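Local structure of endo-beta-1,2-glucanase (Talaromyces funiculosus, 6IMV) at residues G61-V73 and V493-N505. The protein hydrolyses internal beta-1,2-glucosidic linkages of beta-1,2-glucan, as an endo-acting fungal glycoside hydrolase. Residues are numbered along the deposited sequence; the frame is centred on the assembly and turned at random.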
loop_
_atom_site.group_PDB
_atom_site.type_symbol
_atom_site.label_atom_id
_atom_site.label_comp_id
_atom_site.label_asym_id
_atom_site.label_seq_id
_atom_site.Cartn_x
_atom_site.Cartn_y
_atom_site.Cartn_z
ATOM N N GLY A 61 2.716 -4.429 12.322
ATOM C CA GLY A 61 3.770 -3.555 12.805
ATOM C C GLY A 61 3.976 -3.723 14.299
ATOM O O GLY A 61 3.734 -4.790 14.847
ATOM N N THR A 62 4.407 -2.655 14.965
ATOM C CA THR A 62 4.659 -2.706 16.399
ATOM C C THR A 62 4.528 -1.313 17.015
ATOM O O THR A 62 4.848 -0.290 16.392
ATOM C CB THR A 62 6.045 -3.293 16.712
ATOM O OG1 THR A 62 6.187 -3.347 18.132
ATOM C CG2 THR A 62 7.180 -2.471 16.156
ATOM N N ASN A 63 4.074 -1.296 18.269
ATOM C CA ASN A 63 4.141 -0.121 19.115
ATOM C C ASN A 63 5.605 0.125 19.484
ATOM O O ASN A 63 6.407 -0.810 19.544
ATOM C CB ASN A 63 3.313 -0.297 20.384
ATOM C CG ASN A 63 1.845 -0.491 20.097
ATOM O OD1 ASN A 63 1.115 0.485 19.951
ATOM N ND2 ASN A 63 1.419 -1.742 20.016
ATOM N N ILE A 64 5.933 1.394 19.727
ATOM C CA ILE A 64 7.222 1.772 20.270
ATOM C C ILE A 64 6.963 2.600 21.531
ATOM O O ILE A 64 5.919 3.267 21.650
ATOM C CB ILE A 64 8.090 2.512 19.226
ATOM C CG1 ILE A 64 7.449 3.818 18.740
ATOM C CG2 ILE A 64 8.400 1.586 18.069
ATOM C CD1 ILE A 64 8.232 4.529 17.646
ATOM N N ASP A 65 7.908 2.532 22.471
ATOM C CA ASP A 65 7.755 3.148 23.780
ATOM C C ASP A 65 7.649 4.671 23.624
ATOM O O ASP A 65 8.421 5.307 22.904
ATOM C CB ASP A 65 8.903 2.747 24.706
ATOM C CG ASP A 65 8.760 3.304 26.110
ATOM O OD1 ASP A 65 8.068 2.670 26.904
ATOM O OD2 ASP A 65 9.318 4.394 26.373
ATOM N N TRP A 66 6.682 5.248 24.335
ATOM C CA TRP A 66 6.392 6.662 24.292
ATOM C C TRP A 66 7.655 7.511 24.498
ATOM O O TRP A 66 7.840 8.508 23.812
ATOM C CB TRP A 66 5.321 7.026 25.324
ATOM C CG TRP A 66 4.989 8.481 25.271
ATOM C CD1 TRP A 66 5.394 9.463 26.134
ATOM C CD2 TRP A 66 4.241 9.138 24.237
ATOM N NE1 TRP A 66 4.906 10.679 25.729
ATOM C CE2 TRP A 66 4.197 10.508 24.567
ATOM C CE3 TRP A 66 3.592 8.695 23.080
ATOM C CZ2 TRP A 66 3.519 11.436 23.782
ATOM C CZ3 TRP A 66 2.930 9.616 22.302
ATOM C CH2 TRP A 66 2.899 10.966 22.648
ATOM N N VAL A 67 8.502 7.114 25.453
ATOM C CA VAL A 67 9.687 7.873 25.824
ATOM C C VAL A 67 10.893 7.429 24.986
ATOM O O VAL A 67 11.591 8.275 24.438
ATOM C CB VAL A 67 9.975 7.771 27.334
ATOM C CG1 VAL A 67 11.317 8.405 27.702
ATOM C CG2 VAL A 67 8.840 8.369 28.156
ATOM N N THR A 68 11.161 6.120 24.913
ATOM C CA THR A 68 12.431 5.647 24.341
ATOM C C THR A 68 12.368 5.535 22.814
ATOM O O THR A 68 13.401 5.614 22.172
ATOM C CB THR A 68 12.873 4.303 24.928
ATOM O OG1 THR A 68 12.019 3.287 24.406
ATOM C CG2 THR A 68 12.871 4.299 26.442
ATOM N N GLY A 69 11.173 5.283 22.262
ATOM C CA GLY A 69 11.007 5.017 20.828
ATOM C C GLY A 69 11.518 3.641 20.413
ATOM O O GLY A 69 11.745 3.398 19.224
ATOM N N GLU A 70 11.674 2.728 21.383
ATOM C CA GLU A 70 12.100 1.342 21.126
ATOM C C GLU A 70 10.867 0.444 20.985
ATOM O O GLU A 70 9.844 0.679 21.635
ATOM C CB GLU A 70 12.999 0.834 22.256
ATOM C CG GLU A 70 14.402 1.403 22.187
ATOM C CD GLU A 70 15.237 1.280 23.450
ATOM O OE1 GLU A 70 14.709 1.503 24.560
ATOM O OE2 GLU A 70 16.419 0.987 23.315
ATOM N N GLY A 71 10.988 -0.595 20.149
ATOM C CA GLY A 71 9.953 -1.608 20.001
ATOM C C GLY A 71 9.516 -2.152 21.351
ATOM O O GLY A 71 10.347 -2.481 22.180
ATOM N N THR A 72 8.201 -2.221 21.570
ATOM C CA THR A 72 7.622 -2.744 22.812
ATOM C C THR A 72 6.696 -3.927 22.499
ATOM O O THR A 72 7.028 -5.054 22.780
ATOM C CB THR A 72 6.873 -1.656 23.599
ATOM O OG1 THR A 72 5.979 -0.983 22.720
ATOM C CG2 THR A 72 7.796 -0.636 24.230
ATOM N N VAL A 73 5.534 -3.616 21.922
ATOM C CA VAL A 73 4.377 -4.498 21.765
ATOM C C VAL A 73 4.086 -4.604 20.267
ATOM O O VAL A 73 3.562 -3.651 19.688
ATOM C CB VAL A 73 3.141 -3.917 22.494
ATOM C CG1 VAL A 73 1.881 -4.716 22.227
ATOM C CG2 VAL A 73 3.357 -3.773 23.986
ATOM N N VAL A 493 4.635 21.503 11.779
ATOM C CA VAL A 493 3.946 20.867 12.871
ATOM C C VAL A 493 4.303 21.649 14.136
ATOM O O VAL A 493 5.476 21.753 14.467
ATOM C CB VAL A 493 4.321 19.376 13.007
ATOM C CG1 VAL A 493 3.627 18.733 14.203
ATOM C CG2 VAL A 493 4.017 18.597 11.733
ATOM N N PRO A 494 3.327 22.226 14.876
ATOM C CA PRO A 494 3.638 22.933 16.121
ATOM C C PRO A 494 4.391 22.058 17.139
ATOM O O PRO A 494 4.123 20.854 17.242
ATOM C CB PRO A 494 2.240 23.297 16.666
ATOM C CG PRO A 494 1.359 23.351 15.443
ATOM C CD PRO A 494 1.885 22.233 14.570
ATOM N N ASP A 495 5.345 22.663 17.856
ATOM C CA ASP A 495 5.969 22.053 19.026
ATOM C C ASP A 495 5.227 22.537 20.275
ATOM O O ASP A 495 5.253 23.724 20.584
ATOM C CB ASP A 495 7.453 22.412 19.143
ATOM C CG ASP A 495 8.132 21.839 20.380
ATOM O OD1 ASP A 495 7.485 21.052 21.119
ATOM O OD2 ASP A 495 9.314 22.168 20.593
ATOM N N THR A 496 4.571 21.606 20.972
ATOM C CA THR A 496 3.717 21.922 22.108
ATOM C C THR A 496 4.280 21.326 23.405
ATOM O O THR A 496 3.591 21.310 24.409
ATOM C CB THR A 496 2.295 21.394 21.873
ATOM O OG1 THR A 496 2.360 19.965 21.829
ATOM C CG2 THR A 496 1.682 21.935 20.603
ATOM N N GLY A 497 5.507 20.810 23.373
ATOM C CA GLY A 497 6.093 20.211 24.561
ATOM C C GLY A 497 6.295 18.701 24.471
ATOM O O GLY A 497 6.864 18.104 25.389
ATOM N N LEU A 498 5.847 18.065 23.382
ATOM C CA LEU A 498 6.242 16.679 23.127
ATOM C C LEU A 498 7.764 16.627 22.998
ATOM O O LEU A 498 8.366 17.532 22.436
ATOM C CB LEU A 498 5.590 16.153 21.840
ATOM C CG LEU A 498 4.076 15.975 21.867
ATOM C CD1 LEU A 498 3.593 15.373 20.558
ATOM C CD2 LEU A 498 3.637 15.123 23.049
ATOM N N VAL A 499 8.356 15.523 23.456
ATOM C CA VAL A 499 9.805 15.335 23.473
ATOM C C VAL A 499 10.158 14.179 22.528
ATOM O O VAL A 499 9.542 13.121 22.592
ATOM C CB VAL A 499 10.309 15.064 24.906
ATOM C CG1 VAL A 499 11.828 14.898 24.950
ATOM C CG2 VAL A 499 9.856 16.148 25.882
ATOM N N ASP A 500 11.165 14.382 21.673
ATOM C CA ASP A 500 11.636 13.336 20.773
ATOM C C ASP A 500 11.976 12.082 21.588
ATOM O O ASP A 500 12.361 12.167 22.769
ATOM C CB ASP A 500 12.852 13.794 19.965
ATOM C CG ASP A 500 12.524 14.651 18.755
ATOM O OD1 ASP A 500 11.335 14.770 18.406
ATOM O OD2 ASP A 500 13.467 15.190 18.175
ATOM N N PHE A 501 11.844 10.923 20.937
ATOM C CA PHE A 501 12.275 9.651 21.504
ATOM C C PHE A 501 13.748 9.745 21.917
ATOM O O PHE A 501 14.554 10.337 21.212
ATOM C CB PHE A 501 12.064 8.526 20.491
ATOM C CG PHE A 501 10.628 8.294 20.098
ATOM C CD1 PHE A 501 9.654 8.058 21.060
ATOM C CD2 PHE A 501 10.259 8.257 18.762
ATOM C CE1 PHE A 501 8.336 7.822 20.696
ATOM C CE2 PHE A 501 8.942 8.010 18.401
ATOM C CZ PHE A 501 7.982 7.794 19.367
ATOM N N THR A 502 14.105 9.130 23.052
ATOM C CA THR A 502 15.446 9.300 23.615
ATOM C C THR A 502 16.489 8.556 22.775
ATOM O O THR A 502 17.659 8.875 22.874
ATOM C CB THR A 502 15.508 8.897 25.091
ATOM O OG1 THR A 502 15.093 7.536 25.215
ATOM C CG2 THR A 502 14.653 9.785 25.965
ATOM N N THR A 503 16.076 7.581 21.948
ATOM C CA THR A 503 17.012 6.870 21.049
ATOM C C THR A 503 17.129 7.556 19.676
ATOM O O THR A 503 17.929 7.124 18.860
ATOM C CB THR A 503 16.615 5.397 20.892
ATOM O OG1 THR A 503 15.278 5.337 20.386
ATOM C CG2 THR A 503 16.724 4.645 22.202
ATOM N N CYS A 504 16.361 8.628 19.423
ATOM C CA CYS A 504 16.327 9.292 18.103
ATOM C C CYS A 504 16.021 10.788 18.269
ATOM O O CYS A 504 14.861 11.206 18.123
ATOM C CB CYS A 504 15.273 8.640 17.209
ATOM S SG CYS A 504 15.373 9.110 15.456
ATOM N N ASN A 505 17.059 11.592 18.550
ATOM C CA ASN A 505 16.898 13.014 18.852
ATOM C C ASN A 505 18.126 13.819 18.390
ATOM O O ASN A 505 19.070 13.222 17.870
ATOM C CB ASN A 505 16.609 13.222 20.340
ATOM C CG ASN A 505 17.722 12.744 21.245
ATOM O OD1 ASN A 505 18.843 12.536 20.788
ATOM N ND2 ASN A 505 17.420 12.603 22.533
HETATM O O HOH W 1 10.928 10.956 24.823
HETATM O O HOH W 2 13.294 5.365 18.371
#
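Thr503 OG1 donates to Thr68 O at 2.6 Å, nearly in line with the carbonyl (C=O...O angle 165°). Its chi1 of 58° sets the hydroxyl between the backbone N and the carbonyl carbon, where it meets the same oxygen that Thr503 N reaches only weakly, at 3.3 Å. That hydroxyl also accepts from a water that donates to Gly69 O, so Thr68 O is gripped directly and Gly69 O through the water. One residue earlier, Thr502 N meets Val67 O at 3.0 Å in the carbonyl plane, and a second water lies 2.8 Å from both Val67 O and Asp500 O. Within the hairpin loop, Asp65 OD2 accepts from Val67 N, an Asx turn, met from above the carboxylate plane, and from Thr68 N on its anti lone pair. The Phe501 ring packs against the loop: Gly69 CA sits over one face, 3.6 Å from the ring centroid, as a CH-pi contact, while Ile64 CD1 lies 3.6 Å from Phe501 CE2. A CB on Gly69 would clash with the ring. An alanine in place of Phe501 removes the ring and would probably leave Gly69 CA and Ile64 CD1 facing a gap beside the loop. Lys409 NZ hydrogen-bonds to both Trp66 O and Val499 O, linking both segments. The loop joins antiparallel strands 57-64 and 71-78; the tail, tied by the Cys504-Cys15 disulfide, lies against it, with Phe501 also touching strands 411-412 and 415-421.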